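Local coordinates for probable branched-chain amino acid ABC transporter, amino acid binding protein (Thermus thermophilus, PDB 3LKB) that probably binds branched-chain amino acids for an ABC transporter, and carries a bound valine here, at residues V52-Q57 and Q64-E69; V160-K165 and R379-G384; L185-L190 and L215-R220; E299-A304 and K309-E314. The protein carries 2 engineered substitutions. All coordinates share one frame; numbering follows the deposited sequence.

How the contacts relate
Contact 1 comes first along the chain. It closes a short loop where strand 47-55 hands over to helix 60-72. Contact 2 spans the longest interval: helix 160-170 meets the C-terminal helix 376-383. Contacts 3 and 4 are both nested inside that loop. Contact 3 joins the start of helix 188-196 to helix 208-220, across strand 201-205. Contact 4 follows in series and covers the connection between helices 285-308 and 313-321. No two contacts touch. Contacts 1 and 4 come nearest, about 9 Å between nearest atoms. Contacts 3 and 4 have centres about 50 Å apart and lie on opposite sides of the chain's centre.

Contact 1 of 4, residues V52-Q57 and Q64-E69; sequences VVRDDQ and QRFFEE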
# COMPACT_ATOMS: atom_id res chain seq x y z
N VAL A 52 -6.26 17.12 -1.69
CA VAL A 52 -6.93 16.13 -0.90
C VAL A 52 -6.91 14.78 -1.62
O VAL A 52 -7.53 14.61 -2.68
CB VAL A 52 -8.32 16.58 -0.53
CG1 VAL A 52 -9.01 15.49 0.25
CG2 VAL A 52 -8.23 17.91 0.27
N VAL A 53 -6.17 13.85 -1.02
CA VAL A 53 -5.93 12.53 -1.56
C VAL A 53 -6.46 11.50 -0.57
O VAL A 53 -5.86 11.32 0.49
CB VAL A 53 -4.43 12.30 -1.78
CG1 VAL A 53 -4.12 10.83 -1.89
CG2 VAL A 53 -3.97 13.06 -3.03
N ARG A 54 -7.58 10.86 -0.91
CA ARG A 54 -8.25 9.91 0.00
C ARG A 54 -8.06 8.47 -0.46
O ARG A 54 -8.19 8.15 -1.66
CB ARG A 54 -9.77 10.19 0.09
CG ARG A 54 -10.14 11.66 0.34
CD ARG A 54 -10.74 11.87 1.70
NE ARG A 54 -9.81 12.47 2.64
CZ ARG A 54 -10.06 13.56 3.38
NH1 ARG A 54 -11.22 14.20 3.28
NH2 ARG A 54 -9.15 13.99 4.24
N ASP A 55 -7.73 7.61 0.47
CA ASP A 55 -7.69 6.22 0.26
C ASP A 55 -9.06 5.63 0.52
O ASP A 55 -9.45 5.50 1.68
CB ASP A 55 -6.70 5.62 1.26
CG ASP A 55 -6.55 4.09 1.12
OD1 ASP A 55 -6.90 3.49 0.07
OD2 ASP A 55 -6.08 3.48 2.09
N ASP A 56 -9.78 5.25 -0.54
CA ASP A 56 -11.05 4.55 -0.41
C ASP A 56 -10.93 3.04 -0.39
O ASP A 56 -11.94 2.37 -0.29
CB ASP A 56 -12.02 4.95 -1.53
CG ASP A 56 -11.48 4.63 -2.96
OD1 ASP A 56 -10.74 3.63 -3.15
OD2 ASP A 56 -11.82 5.42 -3.89
N GLN A 57 -9.71 2.52 -0.54
CA GLN A 57 -9.42 1.07 -0.57
C GLN A 57 -10.30 0.26 -1.53
O GLN A 57 -10.57 -0.92 -1.30
CB GLN A 57 -9.49 0.50 0.84
CG GLN A 57 -8.48 1.19 1.77
CD GLN A 57 -8.35 0.54 3.10
OE1 GLN A 57 -9.34 0.37 3.81
NE2 GLN A 57 -7.11 0.17 3.47
N GLN A 64 -18.06 7.17 -2.44
CA GLN A 64 -19.24 8.01 -2.52
C GLN A 64 -19.22 9.02 -1.37
O GLN A 64 -19.52 10.22 -1.57
CB GLN A 64 -20.54 7.17 -2.47
CG GLN A 64 -21.85 7.96 -2.82
CD GLN A 64 -23.11 7.10 -2.78
OE1 GLN A 64 -23.13 6.01 -3.35
NE2 GLN A 64 -24.17 7.59 -2.11
N ARG A 65 -18.85 8.54 -0.19
CA ARG A 65 -18.87 9.40 0.98
C ARG A 65 -17.81 10.46 0.76
O ARG A 65 -18.08 11.62 0.97
CB ARG A 65 -18.65 8.61 2.27
CG ARG A 65 -18.66 9.45 3.59
CD ARG A 65 -17.25 9.59 4.28
NE ARG A 65 -16.69 8.26 4.62
CZ ARG A 65 -16.66 7.74 5.85
NH1 ARG A 65 -17.14 8.44 6.87
NH2 ARG A 65 -16.16 6.52 6.05
N PHE A 66 -16.64 10.07 0.27
CA PHE A 66 -15.58 11.06 0.07
C PHE A 66 -15.91 12.09 -1.01
O PHE A 66 -15.55 13.26 -0.90
CB PHE A 66 -14.27 10.39 -0.27
CG PHE A 66 -13.70 9.58 0.84
CD1 PHE A 66 -13.95 9.92 2.18
CD2 PHE A 66 -12.86 8.47 0.56
CE1 PHE A 66 -13.42 9.15 3.22
CE2 PHE A 66 -12.30 7.71 1.57
CZ PHE A 66 -12.57 8.03 2.91
N PHE A 67 -16.63 11.66 -2.03
CA PHE A 67 -17.06 12.53 -3.09
C PHE A 67 -18.11 13.52 -2.62
O PHE A 67 -18.05 14.71 -2.98
CB PHE A 67 -17.63 11.69 -4.21
CG PHE A 67 -18.12 12.49 -5.38
CD1 PHE A 67 -17.26 13.37 -6.06
CD2 PHE A 67 -19.41 12.36 -5.80
CE1 PHE A 67 -17.69 14.09 -7.14
CE2 PHE A 67 -19.88 13.08 -6.91
CZ PHE A 67 -19.03 13.95 -7.59
N GLU A 68 -19.07 13.03 -1.83
CA GLU A 68 -20.12 13.91 -1.30
C GLU A 68 -19.54 14.99 -0.40
O GLU A 68 -19.90 16.15 -0.56
CB GLU A 68 -21.25 13.16 -0.62
CG GLU A 68 -22.14 12.49 -1.64
CD GLU A 68 -23.04 11.40 -1.04
OE1 GLU A 68 -22.78 10.90 0.10
OE2 GLU A 68 -24.01 11.03 -1.75
N GLU A 69 -18.63 14.59 0.50
CA GLU A 69 -17.90 15.52 1.36
C GLU A 69 -17.17 16.51 0.50
O GLU A 69 -17.31 17.71 0.72
CB GLU A 69 -16.90 14.81 2.28
CG GLU A 69 -15.77 15.74 2.82
CD GLU A 69 -14.51 14.98 3.31
OE1 GLU A 69 -13.87 14.26 2.49
OE2 GLU A 69 -14.15 15.14 4.49
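Arg54 meets helix 60-72 in two ways at once: its aliphatic stem lies over the Phe66 ring, and its guanidinium pairs with Glu69. CD of Arg54 sits over one face of that ring, 3.9 Å from its centroid, as a CH-pi contact. CB of Arg54 comes to 3.6 Å from Phe66 CD2. The stem is bent at chi2 (-111°) and again at chi3, which carries the head past the ring toward Glu69. There Arg54 NH1 gives a hydrogen bond to Glu69 OE1, 2.8 Å long, as part of a salt bridge. The carboxylate oxygen lies close to the guanidinium plane and is met on its syn side, tilted out of the carboxylate plane. The bond is bent, with an N-H...O angle of 132°. CG1 of Val52 covers one face of the guanidinium.

The edge of the Phe66 ring faces the strand end. Its CE2 lies 3.6 Å from Asp55 O and 3.9 Å from Asp56 CA. Asp55 OD1 accepts from Gln57 N in an Asx turn, and Asp55 OD2 bonds Thr17. Asp56 turns its carboxylate to Thr63, Ser13 and the backbone N of Tyr58, a residue of the valine pocket. The strand and helix run nearly antiparallel, as successive elements of an alpha/beta lobe. The chemistry implies a mixed contact: the ring probably helps to hold the arginine stem in place, and the charge pair its head.

Contact 2 of 4, residues V160-K165 and R379-G384; sequences VEDARK and RKVHYG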
# COMPACT_ATOMS: atom_id res chain seq x y z
N VAL A 160 -14.19 -7.38 -21.62
CA VAL A 160 -14.59 -8.73 -22.05
C VAL A 160 -15.53 -8.79 -23.27
O VAL A 160 -15.25 -9.50 -24.23
CB VAL A 160 -15.10 -9.51 -20.85
CG1 VAL A 160 -15.62 -10.88 -21.26
CG2 VAL A 160 -13.95 -9.67 -19.90
N GLU A 161 -16.63 -8.04 -23.27
CA GLU A 161 -17.53 -8.02 -24.43
C GLU A 161 -16.91 -7.50 -25.74
O GLU A 161 -17.14 -8.10 -26.81
CB GLU A 161 -18.83 -7.31 -24.09
CG GLU A 161 -19.76 -8.22 -23.22
CD GLU A 161 -19.84 -9.73 -23.69
OE1 GLU A 161 -20.30 -9.98 -24.85
OE2 GLU A 161 -19.45 -10.63 -22.87
N ASP A 162 -16.13 -6.43 -25.69
CA ASP A 162 -15.46 -5.95 -26.90
C ASP A 162 -14.46 -6.96 -27.40
O ASP A 162 -14.27 -7.10 -28.60
CB ASP A 162 -14.87 -4.54 -26.70
CG ASP A 162 -15.97 -3.49 -26.50
OD1 ASP A 162 -17.03 -3.61 -27.14
OD2 ASP A 162 -15.82 -2.56 -25.69
N ALA A 163 -13.87 -7.72 -26.49
CA ALA A 163 -12.93 -8.76 -26.91
C ALA A 163 -13.62 -9.93 -27.61
O ALA A 163 -13.12 -10.45 -28.60
CB ALA A 163 -12.14 -9.25 -25.72
N ARG A 164 -14.77 -10.34 -27.11
CA ARG A 164 -15.47 -11.46 -27.71
C ARG A 164 -15.84 -11.06 -29.12
O ARG A 164 -15.57 -11.79 -30.10
CB ARG A 164 -16.70 -11.88 -26.90
CG ARG A 164 -16.39 -12.51 -25.54
CD ARG A 164 -17.66 -13.20 -24.99
NE ARG A 164 -17.60 -13.67 -23.60
CZ ARG A 164 -17.16 -14.89 -23.24
NH1 ARG A 164 -16.70 -15.72 -24.17
NH2 ARG A 164 -17.15 -15.26 -21.95
N LYS A 165 -16.44 -9.89 -29.27
CA LYS A 165 -16.84 -9.57 -30.60
C LYS A 165 -15.66 -9.31 -31.54
O LYS A 165 -15.76 -9.66 -32.70
CB LYS A 165 -18.00 -8.57 -30.70
CG LYS A 165 -17.76 -7.20 -30.29
CD LYS A 165 -18.46 -6.92 -28.94
CE LYS A 165 -19.96 -7.11 -28.98
NZ LYS A 165 -20.65 -5.82 -28.66
N ARG A 379 -13.40 0.39 -32.92
CA ARG A 379 -14.55 1.25 -33.19
C ARG A 379 -15.67 0.48 -33.91
O ARG A 379 -16.83 0.66 -33.55
CB ARG A 379 -14.16 2.54 -33.90
CG ARG A 379 -13.31 3.45 -33.09
CD ARG A 379 -12.49 4.34 -33.97
NE ARG A 379 -11.73 5.36 -33.23
CZ ARG A 379 -10.71 5.13 -32.38
NH1 ARG A 379 -10.28 3.91 -32.13
NH2 ARG A 379 -10.09 6.15 -31.81
N LYS A 380 -15.34 -0.41 -34.86
CA LYS A 380 -16.43 -1.22 -35.43
C LYS A 380 -17.18 -2.07 -34.40
O LYS A 380 -18.39 -1.99 -34.33
CB LYS A 380 -16.07 -2.03 -36.69
CG LYS A 380 -14.86 -2.90 -36.61
CD LYS A 380 -13.56 -2.29 -37.33
CE LYS A 380 -13.39 -2.64 -38.86
NZ LYS A 380 -11.98 -2.86 -39.32
N VAL A 381 -16.48 -2.85 -33.58
CA VAL A 381 -17.20 -3.71 -32.63
C VAL A 381 -17.93 -2.92 -31.57
O VAL A 381 -18.97 -3.35 -31.07
CB VAL A 381 -16.32 -4.85 -32.02
CG1 VAL A 381 -15.62 -5.61 -33.16
CG2 VAL A 381 -15.32 -4.33 -30.98
N HIS A 382 -17.40 -1.77 -31.21
CA HIS A 382 -18.01 -1.01 -30.14
C HIS A 382 -19.09 -0.02 -30.57
O HIS A 382 -20.09 0.09 -29.90
CB HIS A 382 -16.96 -0.34 -29.25
CG HIS A 382 -17.53 0.09 -27.94
ND1 HIS A 382 -17.98 1.37 -27.72
CD2 HIS A 382 -17.83 -0.61 -26.83
CE1 HIS A 382 -18.50 1.45 -26.51
NE2 HIS A 382 -18.42 0.25 -25.95
N TYR A 383 -18.87 0.71 -31.67
CA TYR A 383 -19.81 1.71 -32.14
C TYR A 383 -20.66 1.25 -33.36
O TYR A 383 -21.68 1.88 -33.66
CB TYR A 383 -19.08 3.02 -32.44
CG TYR A 383 -18.51 3.70 -31.19
CD1 TYR A 383 -19.35 4.37 -30.27
CD2 TYR A 383 -17.14 3.64 -30.91
CE1 TYR A 383 -18.80 4.98 -29.12
CE2 TYR A 383 -16.60 4.23 -29.79
CZ TYR A 383 -17.42 4.89 -28.90
OH TYR A 383 -16.85 5.45 -27.79
N GLY A 384 -20.24 0.17 -34.04
CA GLY A 384 -20.96 -0.39 -35.18
C GLY A 384 -20.62 0.34 -36.46
O GLY A 384 -19.75 1.24 -36.44
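Val381 and Lys165 cross at a slant where helix 376-383 passes helix 160-170. CG of Lys165 comes to 3.3 Å from Val381 CB. The first torsion of Lys165 (chi1 68°) sets this CG between the backbone N and the carbonyl carbon. CG2 of Val381 reaches the backbone of the other helix, 3.8 Å from Asp162 O. CG1 of Val381 is 3.9 Å from Lys165 CG.

The second pair is Asp162 and His382. The Asp162 carboxylate lies against the His382 ring, and the carboxylate and imidazole planes stand 78° apart, close to perpendicular. OD2 of Asp162 has a hydrogen-bond partner in Ser127, on helix 126-140. An alanine in place of Asp162 would probably leave Ser127 without this partner and open a gap beside the histidine ring.

The two axes come within 9.4 Å at an angle of 121°, measured between their N-to-C directions. Ala163 packs on Val130 and Leu134 of helix 126-140. Helix 160-170 is the crossover between the adjacent parallel strands 145-150 and 173-179. The C-terminal helix thus packs on the helix of a beta-alpha-beta unit, in a periplasmic binding protein fold.

Contact 3 of 4, residues L185-L190 and L215-R220; sequences LDNTAL and LKDAKR
The loop 185-187 runs into helix 188-196 and passes beside helix 208-220. The backbones come closest at Asn187 and Asp217, whose CA atoms are 6.5 Å apart. Asn187 is the N-cap residue, although its side chain makes no capping bond.

One oxygen does most of the work. Asp217 CG lies anti to the carbonyl carbon (chi1 -78°), which places the carboxylate at the Asn187 loop. OD2 of Asp217 accepts from Asn187 N at 3.0 Å and from Asn187 ND2 at 2.9 Å. The two donors reach it from opposite faces of the carboxylate plane. Both bonds are fairly straight, at 159° and 156°. The ND2 bond comes on the anti side, tilted out of the carboxylate plane, and OD2 lies near the amide plane of Asn187. ND2 also donates to Asn184 O, so the amide has a second hold on its rotation. A leucine in place of Asp217 would probably leave both Asn187 donors without this acceptor and set the loop freer to shift.

Asp186 OD1 stands 4.1 Å from Asp217 OD2, a like-charge pair. Thr188 OG1 gives Asp186 OD1 a hydrogen bond. The arrangement joins the N-terminal end of helix 188-196 to helix 208-220, which come before and after strand 201-205 in the chain, the helix-strand-helix order of an alpha/beta lobe.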
# COMPACT_ATOMS: atom_id res chain seq x y z
N LEU A 185 -1.68 -17.39 -5.13
CA LEU A 185 -0.38 -18.05 -4.86
C LEU A 185 -0.07 -19.24 -5.79
O LEU A 185 1.09 -19.56 -6.04
CB LEU A 185 -0.34 -18.50 -3.40
CG LEU A 185 0.23 -17.49 -2.39
CD1 LEU A 185 0.08 -16.03 -2.80
CD2 LEU A 185 -0.33 -17.76 -0.98
N ASP A 186 -1.12 -19.89 -6.27
CA ASP A 186 -0.94 -21.10 -7.05
C ASP A 186 -1.99 -21.22 -8.17
O ASP A 186 -3.13 -21.47 -7.94
CB ASP A 186 -0.91 -22.34 -6.15
CG ASP A 186 -0.66 -23.63 -6.94
OD1 ASP A 186 0.16 -23.59 -7.89
OD2 ASP A 186 -1.32 -24.65 -6.63
N ASN A 187 -1.51 -21.04 -9.38
CA ASN A 187 -2.28 -20.92 -10.59
C ASN A 187 -2.07 -22.14 -11.45
O ASN A 187 -2.49 -22.16 -12.59
CB ASN A 187 -1.76 -19.69 -11.33
CG ASN A 187 -1.81 -18.45 -10.47
OD1 ASN A 187 -2.86 -17.84 -10.34
ND2 ASN A 187 -0.69 -18.07 -9.85
N THR A 188 -1.37 -23.15 -10.90
CA THR A 188 -1.18 -24.48 -11.55
C THR A 188 -2.44 -25.03 -12.21
O THR A 188 -2.44 -25.28 -13.41
CB THR A 188 -0.59 -25.54 -10.59
OG1 THR A 188 0.70 -25.11 -10.17
CG2 THR A 188 -0.39 -26.87 -11.30
N ALA A 189 -3.51 -25.22 -11.44
CA ALA A 189 -4.73 -25.74 -12.01
C ALA A 189 -5.24 -24.92 -13.22
O ALA A 189 -5.70 -25.46 -14.23
CB ALA A 189 -5.84 -25.85 -10.92
N LEU A 190 -5.17 -23.61 -13.11
CA LEU A 190 -5.75 -22.79 -14.14
C LEU A 190 -4.89 -22.91 -15.37
O LEU A 190 -5.39 -23.11 -16.46
CB LEU A 190 -5.83 -21.34 -13.67
CG LEU A 190 -5.99 -20.30 -14.75
CD1 LEU A 190 -7.44 -20.35 -15.19
CD2 LEU A 190 -5.67 -18.98 -14.16
N LEU A 215 2.65 -15.61 -14.25
CA LEU A 215 3.86 -15.76 -15.07
C LEU A 215 4.90 -16.60 -14.35
O LEU A 215 5.53 -17.44 -14.96
CB LEU A 215 4.51 -14.38 -15.38
CG LEU A 215 3.62 -13.33 -16.04
CD1 LEU A 215 4.34 -11.98 -16.28
CD2 LEU A 215 3.00 -13.89 -17.29
N LYS A 216 5.08 -16.34 -13.06
CA LYS A 216 6.01 -17.13 -12.26
C LYS A 216 5.66 -18.61 -12.35
O LYS A 216 6.50 -19.43 -12.59
CB LYS A 216 6.02 -16.63 -10.81
CG LYS A 216 7.05 -15.51 -10.65
CD LYS A 216 6.65 -14.44 -9.72
CE LYS A 216 6.95 -14.75 -8.26
NZ LYS A 216 6.57 -13.52 -7.44
N ASP A 217 4.39 -18.94 -12.18
CA ASP A 217 3.96 -20.32 -12.29
C ASP A 217 4.12 -20.85 -13.72
O ASP A 217 4.64 -21.96 -13.90
CB ASP A 217 2.52 -20.44 -11.79
CG ASP A 217 2.44 -20.43 -10.28
OD1 ASP A 217 3.47 -20.75 -9.61
OD2 ASP A 217 1.34 -20.09 -9.75
N ALA A 218 3.73 -20.06 -14.73
CA ALA A 218 3.95 -20.41 -16.14
C ALA A 218 5.39 -20.82 -16.46
O ALA A 218 5.64 -21.87 -17.07
CB ALA A 218 3.52 -19.29 -17.04
N LYS A 219 6.32 -19.98 -16.05
CA LYS A 219 7.74 -20.27 -16.16
C LYS A 219 8.10 -21.61 -15.46
O LYS A 219 8.64 -22.52 -16.10
CB LYS A 219 8.53 -19.08 -15.58
CG LYS A 219 9.99 -19.07 -15.91
CD LYS A 219 10.75 -18.06 -15.04
CE LYS A 219 12.28 -18.38 -14.97
NZ LYS A 219 12.86 -18.18 -16.34
N ARG A 220 7.74 -21.73 -14.18
CA ARG A 220 7.99 -22.90 -13.36
C ARG A 220 7.58 -24.17 -14.10
O ARG A 220 8.34 -25.14 -14.14
CB ARG A 220 7.15 -22.81 -12.08
CG ARG A 220 7.85 -23.20 -10.79
CD ARG A 220 8.93 -22.12 -10.42
NE ARG A 220 10.06 -22.70 -9.67
CZ ARG A 220 11.07 -23.41 -10.19
NH1 ARG A 220 11.16 -23.65 -11.50
NH2 ARG A 220 12.01 -23.91 -9.39

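Contact 4 of 4, residues E299-A304 and K309-E314; sequences EAIRRA and KRITNE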
# COMPACT_ATOMS: atom_id res chain seq x y z
N GLU A 299 -4.06 21.89 -15.64
CA GLU A 299 -4.09 22.76 -16.84
C GLU A 299 -5.49 23.33 -17.16
O GLU A 299 -5.61 24.43 -17.64
CB GLU A 299 -3.43 22.08 -18.05
CG GLU A 299 -3.62 22.78 -19.43
CD GLU A 299 -2.78 24.04 -19.61
OE1 GLU A 299 -2.05 24.38 -18.67
OE2 GLU A 299 -2.85 24.69 -20.70
N ALA A 300 -6.55 22.59 -16.89
CA ALA A 300 -7.89 23.14 -17.17
C ALA A 300 -8.26 24.25 -16.18
O ALA A 300 -8.90 25.22 -16.58
CB ALA A 300 -8.92 22.06 -17.16
N ILE A 301 -7.88 24.13 -14.91
CA ILE A 301 -8.01 25.20 -13.92
C ILE A 301 -7.28 26.48 -14.34
O ILE A 301 -7.78 27.56 -14.18
CB ILE A 301 -7.55 24.76 -12.46
CG1 ILE A 301 -8.42 23.71 -11.81
CG2 ILE A 301 -7.41 25.90 -11.57
CD1 ILE A 301 -9.32 23.17 -12.67
N ARG A 302 -6.10 26.33 -14.89
CA ARG A 302 -5.31 27.42 -15.38
C ARG A 302 -5.98 28.13 -16.55
O ARG A 302 -6.04 29.31 -16.58
CB ARG A 302 -3.88 26.99 -15.74
CG ARG A 302 -2.98 28.12 -16.05
CD ARG A 302 -1.71 27.75 -16.71
NE ARG A 302 -1.95 27.23 -18.00
CZ ARG A 302 -2.05 27.94 -19.11
NH1 ARG A 302 -1.91 29.23 -19.11
NH2 ARG A 302 -2.30 27.32 -20.20
N ARG A 303 -6.48 27.37 -17.49
CA ARG A 303 -7.22 27.90 -18.59
C ARG A 303 -8.51 28.55 -18.16
O ARG A 303 -8.84 29.59 -18.60
CB ARG A 303 -7.41 26.88 -19.67
CG ARG A 303 -6.21 26.65 -20.48
CD ARG A 303 -6.23 25.33 -21.01
NE ARG A 303 -5.06 24.92 -21.72
CZ ARG A 303 -5.10 24.38 -22.91
NH1 ARG A 303 -6.23 24.30 -23.49
NH2 ARG A 303 -4.02 23.96 -23.48
N ALA A 304 -9.20 27.94 -17.25
CA ALA A 304 -10.33 28.61 -16.64
C ALA A 304 -9.95 30.00 -16.04
O ALA A 304 -10.73 30.95 -16.14
CB ALA A 304 -11.04 27.69 -15.57
N LYS A 309 -11.41 34.16 -15.26
CA LYS A 309 -10.97 34.72 -13.99
C LYS A 309 -11.88 34.22 -12.82
O LYS A 309 -11.98 34.83 -11.76
CB LYS A 309 -10.74 36.25 -14.12
CG LYS A 309 -11.16 37.16 -12.94
CD LYS A 309 -10.05 37.35 -11.85
CE LYS A 309 -10.50 38.31 -10.70
NZ LYS A 309 -10.76 39.75 -11.11
N ARG A 310 -12.51 33.09 -13.03
CA ARG A 310 -13.29 32.41 -12.00
C ARG A 310 -13.10 30.92 -12.23
O ARG A 310 -12.93 30.48 -13.37
CB ARG A 310 -14.79 32.79 -12.04
CG ARG A 310 -15.59 32.14 -13.14
CD ARG A 310 -17.13 32.32 -12.99
NE ARG A 310 -17.66 33.35 -13.90
CZ ARG A 310 -18.26 33.13 -15.08
NH1 ARG A 310 -18.47 31.89 -15.54
NH2 ARG A 310 -18.69 34.16 -15.82
N ILE A 311 -13.12 30.14 -11.16
CA ILE A 311 -12.84 28.74 -11.25
C ILE A 311 -14.02 27.98 -10.70
O ILE A 311 -14.25 27.93 -9.47
CB ILE A 311 -11.50 28.38 -10.54
CG1 ILE A 311 -10.30 28.79 -11.42
CG2 ILE A 311 -11.41 26.90 -10.25
CD1 ILE A 311 -9.07 29.10 -10.64
N THR A 312 -14.77 27.36 -11.61
CA THR A 312 -15.94 26.56 -11.29
C THR A 312 -16.03 25.29 -12.17
O THR A 312 -15.29 25.14 -13.17
CB THR A 312 -17.26 27.37 -11.38
OG1 THR A 312 -18.20 26.62 -12.14
CG2 THR A 312 -17.09 28.57 -12.17
N ASN A 313 -16.92 24.38 -11.79
CA ASN A 313 -17.19 23.21 -12.61
C ASN A 313 -17.53 23.59 -14.05
O ASN A 313 -17.21 22.86 -15.00
CB ASN A 313 -18.29 22.32 -12.00
CG ASN A 313 -19.61 23.08 -11.74
OD1 ASN A 313 -19.62 24.28 -11.48
ND2 ASN A 313 -20.72 22.38 -11.82
N GLU A 314 -18.20 24.73 -14.20
CA GLU A 314 -18.57 25.19 -15.54
C GLU A 314 -17.39 25.74 -16.32
O GLU A 314 -17.20 25.39 -17.47
CB GLU A 314 -19.72 26.19 -15.48
CG GLU A 314 -21.05 25.53 -15.05
CD GLU A 314 -22.05 26.53 -14.45
OE1 GLU A 314 -22.45 27.51 -15.14
OE2 GLU A 314 -22.44 26.34 -13.27
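The contact is at the connection between two consecutive helices, 285-308 and 313-321. Ile311 in the connection lies against the last turns of the first helix. Its CD1 packs on Ile301 CG2 at 3.7 Å, and the two side chains cross at about a right angle. Chi1 of Ile311 is -77°, with CG1 anti to the carbonyl carbon, and this carries the longer branch to Ile301. CG1 of Ile311 also lies 4.4 Å from Ala304 CB. The CA atoms of Ala304 and Ile311 are 5.9 Å apart. Ile311 meets Val47 of strand 47-55 as well, and Ile301 meets Phe49 of that strand.

The backbone bond between the segments is weak. Lys309 N gives Ala304 O a weak hydrogen bond, 3.4 Å and bent to 127°. Lys309 is the first residue to leave helical angles and has positive phi.

The next helix opens with a cap. Thr312 OG1 accepts from Glu314 N at 2.8 Å, so Thr312 is the N-cap. Thr315 OG1 bonds both Thr312 N and Arg310 O, which ties the connection to the new helix.

On the first helix, Arg302 grips Glu299 side-on, with NE on OE1 and NH2 on OE2, both tilted from the carboxylate plane. The Arg302 NH2 to Glu299 OE2 distance is 2.7 Å. Arg303 joins this salt-bridge network, but its bonds to Glu299 are weak or doubtful in length. Two helices linked by the short connection 309-312, with its isoleucine packed on the first and an N-cap threonine opening the second, make an N-capped helix-to-helix connection beside strand 47-55.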